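Outer surface protein (Borrelia burgdorferi, PDB 5IZT) is an outer surface protein of the PFam54_60 family whose precise function is not established, probably acting at the interface between the spirochaete and its host. Local coordinates at residues A[332-343]-A[384-395]. Residues are numbered along the deposited sequence; the frame is centred on the assembly and turned at random. Where two conformers were deposited one is given.
Sequences LKSKLNQILDKR and ARQSVLEAYISI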
loop_
_atom_site.group_PDB
_atom_site.type_symbol
_atom_site.label_atom_id
_atom_site.label_comp_id
_atom_site.label_asym_id
_atom_site.label_seq_id
_atom_site.Cartn_x
_atom_site.Cartn_y
_atom_site.Cartn_z
ATOM N N LEU A 332 -8.814 17.674 -4.894
ATOM C CA LEU A 332 -8.346 16.790 -3.830
ATOM C C LEU A 332 -9.112 15.476 -3.844
ATOM O O LEU A 332 -8.533 14.406 -3.616
ATOM C CB LEU A 332 -8.486 17.484 -2.473
ATOM C CG LEU A 332 -7.520 18.655 -2.210
ATOM C CD1 LEU A 332 -7.835 19.391 -0.911
ATOM C CD2 LEU A 332 -6.101 18.119 -2.161
ATOM N N LYS A 333 -10.421 15.537 -4.095
ATOM C CA LYS A 333 -11.221 14.314 -4.180
ATOM C C LYS A 333 -10.805 13.458 -5.375
ATOM O O LYS A 333 -10.780 12.222 -5.284
ATOM C CB LYS A 333 -12.707 14.671 -4.238
ATOM C CG LYS A 333 -13.639 13.478 -4.425
ATOM C CD LYS A 333 -15.080 13.919 -4.243
ATOM C CE LYS A 333 -16.072 12.838 -4.654
ATOM N NZ LYS A 333 -17.451 13.404 -4.738
ATOM N N SER A 334 -10.483 14.087 -6.509
ATOM C CA SER A 334 -9.969 13.316 -7.638
ATOM C C SER A 334 -8.672 12.602 -7.271
ATOM O O SER A 334 -8.456 11.440 -7.658
ATOM C CB SER A 334 -9.757 14.234 -8.841
ATOM O OG SER A 334 -9.118 13.541 -9.891
ATOM N N LYS A 335 -7.793 13.287 -6.529
ATOM C CA LYS A 335 -6.531 12.681 -6.103
ATOM C C LYS A 335 -6.768 11.571 -5.088
ATOM O O LYS A 335 -6.070 10.549 -5.106
ATOM C CB LYS A 335 -5.601 13.746 -5.517
ATOM C CG LYS A 335 -5.164 14.835 -6.494
ATOM C CD LYS A 335 -4.487 14.272 -7.729
ATOM C CE LYS A 335 -4.156 15.386 -8.716
ATOM N NZ LYS A 335 -4.074 14.899 -10.121
ATOM N N LEU A 336 -7.748 11.743 -4.194
ATOM C CA LEU A 336 -8.108 10.657 -3.286
ATOM C C LEU A 336 -8.595 9.436 -4.063
ATOM O O LEU A 336 -8.178 8.306 -3.779
ATOM C CB LEU A 336 -9.169 11.119 -2.285
ATOM C CG LEU A 336 -9.691 10.004 -1.363
ATOM C CD1 LEU A 336 -8.565 9.382 -0.526
ATOM C CD2 LEU A 336 -10.811 10.473 -0.458
ATOM N N ASN A 337 -9.458 9.644 -5.066
ATOM C CA ASN A 337 -9.955 8.525 -5.867
ATOM C C ASN A 337 -8.825 7.794 -6.573
ATOM O O ASN A 337 -8.867 6.563 -6.723
ATOM C CB ASN A 337 -10.961 9.017 -6.901
ATOM C CG ASN A 337 -12.298 9.335 -6.294
ATOM O OD1 ASN A 337 -12.623 8.860 -5.209
ATOM N ND2 ASN A 337 -13.082 10.133 -6.988
ATOM N N GLN A 338 -7.820 8.537 -7.029
ATOM C CA GLN A 338 -6.702 7.934 -7.736
ATOM C C GLN A 338 -5.856 7.066 -6.811
ATOM O O GLN A 338 -5.472 5.958 -7.195
ATOM C CB GLN A 338 -5.845 9.019 -8.381
ATOM C CG GLN A 338 -4.540 8.471 -8.935
ATOM C CD GLN A 338 -3.901 9.371 -9.960
ATOM O OE1 GLN A 338 -4.404 10.457 -10.255
ATOM N NE2 GLN A 338 -2.780 8.925 -10.510
ATOM N N ILE A 339 -5.539 7.541 -5.599
ATOM C CA ILE A 339 -4.721 6.712 -4.713
ATOM C C ILE A 339 -5.514 5.500 -4.244
ATOM O O ILE A 339 -4.963 4.404 -4.089
ATOM C CB ILE A 339 -4.155 7.523 -3.522
ATOM C CG1 ILE A 339 -5.246 7.988 -2.562
ATOM C CG2 ILE A 339 -3.383 8.733 -4.013
ATOM C CD1 ILE A 339 -4.694 8.662 -1.273
ATOM N N LEU A 340 -6.823 5.663 -4.029
ATOM C CA LEU A 340 -7.646 4.511 -3.668
ATOM C C LEU A 340 -7.671 3.488 -4.790
ATOM O O LEU A 340 -7.591 2.273 -4.548
ATOM C CB LEU A 340 -9.068 4.961 -3.339
ATOM C CG LEU A 340 -9.206 5.617 -1.978
ATOM C CD1 LEU A 340 -10.581 6.307 -1.890
ATOM C CD2 LEU A 340 -9.057 4.529 -0.915
ATOM N N ASP A 341 -7.798 3.962 -6.024
ATOM C CA ASP A 341 -7.906 3.054 -7.159
ATOM C C ASP A 341 -6.591 2.333 -7.429
ATOM O O ASP A 341 -6.584 1.143 -7.783
ATOM C CB ASP A 341 -8.336 3.836 -8.394
ATOM C CG ASP A 341 -8.296 2.994 -9.650
ATOM O OD1 ASP A 341 -9.135 2.078 -9.774
ATOM O OD2 ASP A 341 -7.426 3.244 -10.508
ATOM N N LYS A 342 -5.466 3.037 -7.293
ATOM C CA LYS A 342 -4.186 2.396 -7.585
ATOM C C LYS A 342 -3.716 1.521 -6.433
ATOM O O LYS A 342 -3.075 0.489 -6.679
ATOM C CB LYS A 342 -3.138 3.445 -7.951
ATOM C CG LYS A 342 -3.463 4.181 -9.237
ATOM C CD LYS A 342 -3.474 3.223 -10.420
ATOM C CE LYS A 342 -3.814 3.930 -11.732
ATOM N NZ LYS A 342 -3.699 2.962 -12.876
ATOM N N ARG A 343 -4.063 1.862 -5.187
ATOM C CA ARG A 343 -3.794 0.917 -4.108
ATOM C C ARG A 343 -4.611 -0.352 -4.312
ATOM O O ARG A 343 -4.100 -1.466 -4.131
ATOM C CB ARG A 343 -4.084 1.542 -2.736
ATOM C CG ARG A 343 -3.902 0.560 -1.563
ATOM C CD ARG A 343 -4.181 1.184 -0.195
ATOM N NE ARG A 343 -4.283 0.181 0.876
ATOM C CZ ARG A 343 -5.383 -0.513 1.147
ATOM N NH1 ARG A 343 -6.487 -0.328 0.421
ATOM N NH2 ARG A 343 -5.385 -1.400 2.138
ATOM N N ALA A 384 1.461 0.493 -10.305
ATOM C CA ALA A 384 0.506 0.966 -9.304
ATOM C C ALA A 384 1.205 1.753 -8.199
ATOM O O ALA A 384 0.709 2.816 -7.785
ATOM C CB ALA A 384 -0.281 -0.208 -8.718
ATOM N N ARG A 385 2.351 1.250 -7.713
ATOM C CA ARG A 385 3.105 1.963 -6.684
ATOM C C ARG A 385 3.485 3.353 -7.162
ATOM O O ARG A 385 3.306 4.339 -6.442
ATOM C CB ARG A 385 4.364 1.179 -6.297
ATOM C CG ARG A 385 5.159 1.784 -5.108
ATOM C CD ARG A 385 6.127 2.909 -5.514
ATOM N NE ARG A 385 6.807 3.503 -4.363
ATOM C CZ ARG A 385 6.251 4.378 -3.529
ATOM N NH1 ARG A 385 4.996 4.761 -3.712
ATOM N NH2 ARG A 385 6.946 4.867 -2.510
ATOM N N GLN A 386 4.036 3.442 -8.370
ATOM C CA GLN A 386 4.457 4.720 -8.925
ATOM C C GLN A 386 3.280 5.673 -9.090
ATOM O O GLN A 386 3.423 6.887 -8.901
ATOM C CB GLN A 386 5.156 4.473 -10.267
ATOM C CG GLN A 386 5.585 5.717 -11.018
ATOM C CD GLN A 386 6.713 6.457 -10.332
ATOM O OE1 GLN A 386 7.459 5.879 -9.540
ATOM N NE2 GLN A 386 6.845 7.744 -10.636
ATOM N N SER A 387 2.105 5.145 -9.434
ATOM C CA SER A 387 0.947 6.013 -9.618
ATOM C C SER A 387 0.491 6.612 -8.295
ATOM O O SER A 387 0.081 7.784 -8.245
ATOM C CB SER A 387 -0.198 5.248 -10.273
ATOM O OG SER A 387 -1.262 6.125 -10.588
ATOM N N VAL A 388 0.534 5.825 -7.216
ATOM C CA VAL A 388 0.162 6.367 -5.908
ATOM C C VAL A 388 1.154 7.445 -5.493
ATOM O O VAL A 388 0.770 8.514 -4.997
ATOM C CB VAL A 388 0.074 5.244 -4.852
ATOM C CG1 VAL A 388 -0.181 5.850 -3.466
ATOM C CG2 VAL A 388 -1.062 4.264 -5.187
ATOM N N LEU A 389 2.442 7.181 -5.719
ATOM C CA LEU A 389 3.502 8.139 -5.422
ATOM C C LEU A 389 3.321 9.443 -6.196
ATOM O O LEU A 389 3.468 10.539 -5.639
ATOM C CB LEU A 389 4.858 7.504 -5.745
ATOM C CG LEU A 389 6.058 8.429 -5.565
ATOM C CD1 LEU A 389 6.108 8.842 -4.105
ATOM C CD2 LEU A 389 7.352 7.754 -6.006
ATOM N N GLU A 390 3.034 9.348 -7.498
ATOM C CA GLU A 390 2.843 10.558 -8.288
ATOM C C GLU A 390 1.627 11.346 -7.815
ATOM O O GLU A 390 1.659 12.580 -7.763
ATOM C CB GLU A 390 2.731 10.199 -9.769
ATOM C CG GLU A 390 4.049 9.697 -10.349
ATOM C CD GLU A 390 3.935 9.194 -11.779
ATOM O OE1 GLU A 390 2.820 9.238 -12.345
ATOM O OE2 GLU A 390 4.962 8.739 -12.327
ATOM N N ALA A 391 0.548 10.659 -7.448
ATOM C CA ALA A 391 -0.604 11.371 -6.909
ATOM C C ALA A 391 -0.250 12.062 -5.595
ATOM O O ALA A 391 -0.618 13.221 -5.370
ATOM C CB ALA A 391 -1.771 10.407 -6.711
ATOM N N TYR A 392 0.464 11.361 -4.722
ATOM C CA TYR A 392 0.911 11.951 -3.469
ATOM C C TYR A 392 1.728 13.209 -3.709
ATOM O O TYR A 392 1.452 14.257 -3.118
ATOM C CB TYR A 392 1.692 10.911 -2.657
ATOM C CG TYR A 392 2.453 11.483 -1.483
ATOM C CD1 TYR A 392 1.802 12.197 -0.488
ATOM C CD2 TYR A 392 3.791 11.207 -1.312
ATOM C CE1 TYR A 392 2.495 12.706 0.593
ATOM C CE2 TYR A 392 4.486 11.692 -0.223
ATOM C CZ TYR A 392 3.832 12.435 0.722
ATOM O OH TYR A 392 4.542 12.910 1.803
ATOM N N ILE A 393 2.736 13.127 -4.581
ATOM C CA ILE A 393 3.562 14.294 -4.866
ATOM C C ILE A 393 2.713 15.438 -5.400
ATOM O O ILE A 393 2.918 16.605 -5.043
ATOM C CB ILE A 393 4.676 13.927 -5.861
ATOM C CG1 ILE A 393 5.612 12.855 -5.274
ATOM C CG2 ILE A 393 5.420 15.192 -6.319
ATOM C CD1 ILE A 393 6.323 13.269 -4.020
ATOM N N SER A 394 1.733 15.122 -6.249
ATOM C CA SER A 394 0.938 16.184 -6.865
ATOM C C SER A 394 0.056 16.920 -5.859
ATOM O O SER A 394 -0.366 18.044 -6.140
ATOM C CB SER A 394 0.075 15.595 -7.984
ATOM O OG SER A 394 -1.097 14.995 -7.451
ATOM N N ILE A 395 -0.225 16.318 -4.701
ATOM C CA ILE A 395 -1.034 16.972 -3.667
ATOM C C ILE A 395 -0.220 17.993 -2.882
ATOM O O ILE A 395 -0.769 18.981 -2.381
ATOM C CB ILE A 395 -1.637 15.915 -2.724
ATOM C CG1 ILE A 395 -2.595 15.004 -3.479
ATOM C CG2 ILE A 395 -2.358 16.571 -1.542
ATOM C CD1 ILE A 395 -2.887 13.713 -2.733
#
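Helices 332-343 and 384-395 come near each other at Ile-339 and Val-388, whose CA atoms are 5.0 Å apart. The axes approach to 8.7 Å and run antiparallel at 163°. The separation is uneven: Lys-342 and Ala-384 also lie close, whereas Leu-332 and Ile-395, at the other end, stand 7.3 Å apart by CA, so the gap widens toward the start of 332-343 and the end of 384-395. At the close end Ala-384 CB rests on the carbonyl oxygen of Lys-342, and Val-388 directs CG2 at Lys-342 CB, 3.6 Å away. Farther along, the methyl of Ala-391 sits 3.6 Å from Ile-339 CG2 (CB to CG2) and also touches CG and the amide carbon CD of Gln-338. At the wider end longer side chains bridge the gap: Ile-395 lays CG1 and CD1 along Lys-335 CB, the two chains passing in opposite directions, and reaches Leu-332 CD2 with CG2.

Polar groups line one border. Gln-338, with CG anti to the backbone N (chi1 170°) and an extended chain, carries its amide across to Ser-387. In the conformer given for that serine, one of two, Gln-338 NE2 donates to Ser-387 OG at 3.2 Å (N-H...O 154°), nearly within the amide plane; the bond is therefore tentative. Lys-342, bent at chi2, passes its methylenes over the hydroxyl of the same conformer. Ser-394 OG turns back to its own helix, donating to Ala-391 O at 2.8 Å, and Lys-335 CD and CE lie against Ser-394 OG.

Other helices pack on both partners: helix 179-197 meets Leu-332 and Leu-336, while helix 280-316 touches Leu-389, Tyr-392 and Ile-395. Arg-343 extends instead to Gln-294 and Asp-257. Joining helix 322-359 to the C-terminal helix 366-395, this antiparallel pairing, apolar inside and polar along one edge, is characteristic of an all-helical bundle, here within the Bbcrasp-1 family region.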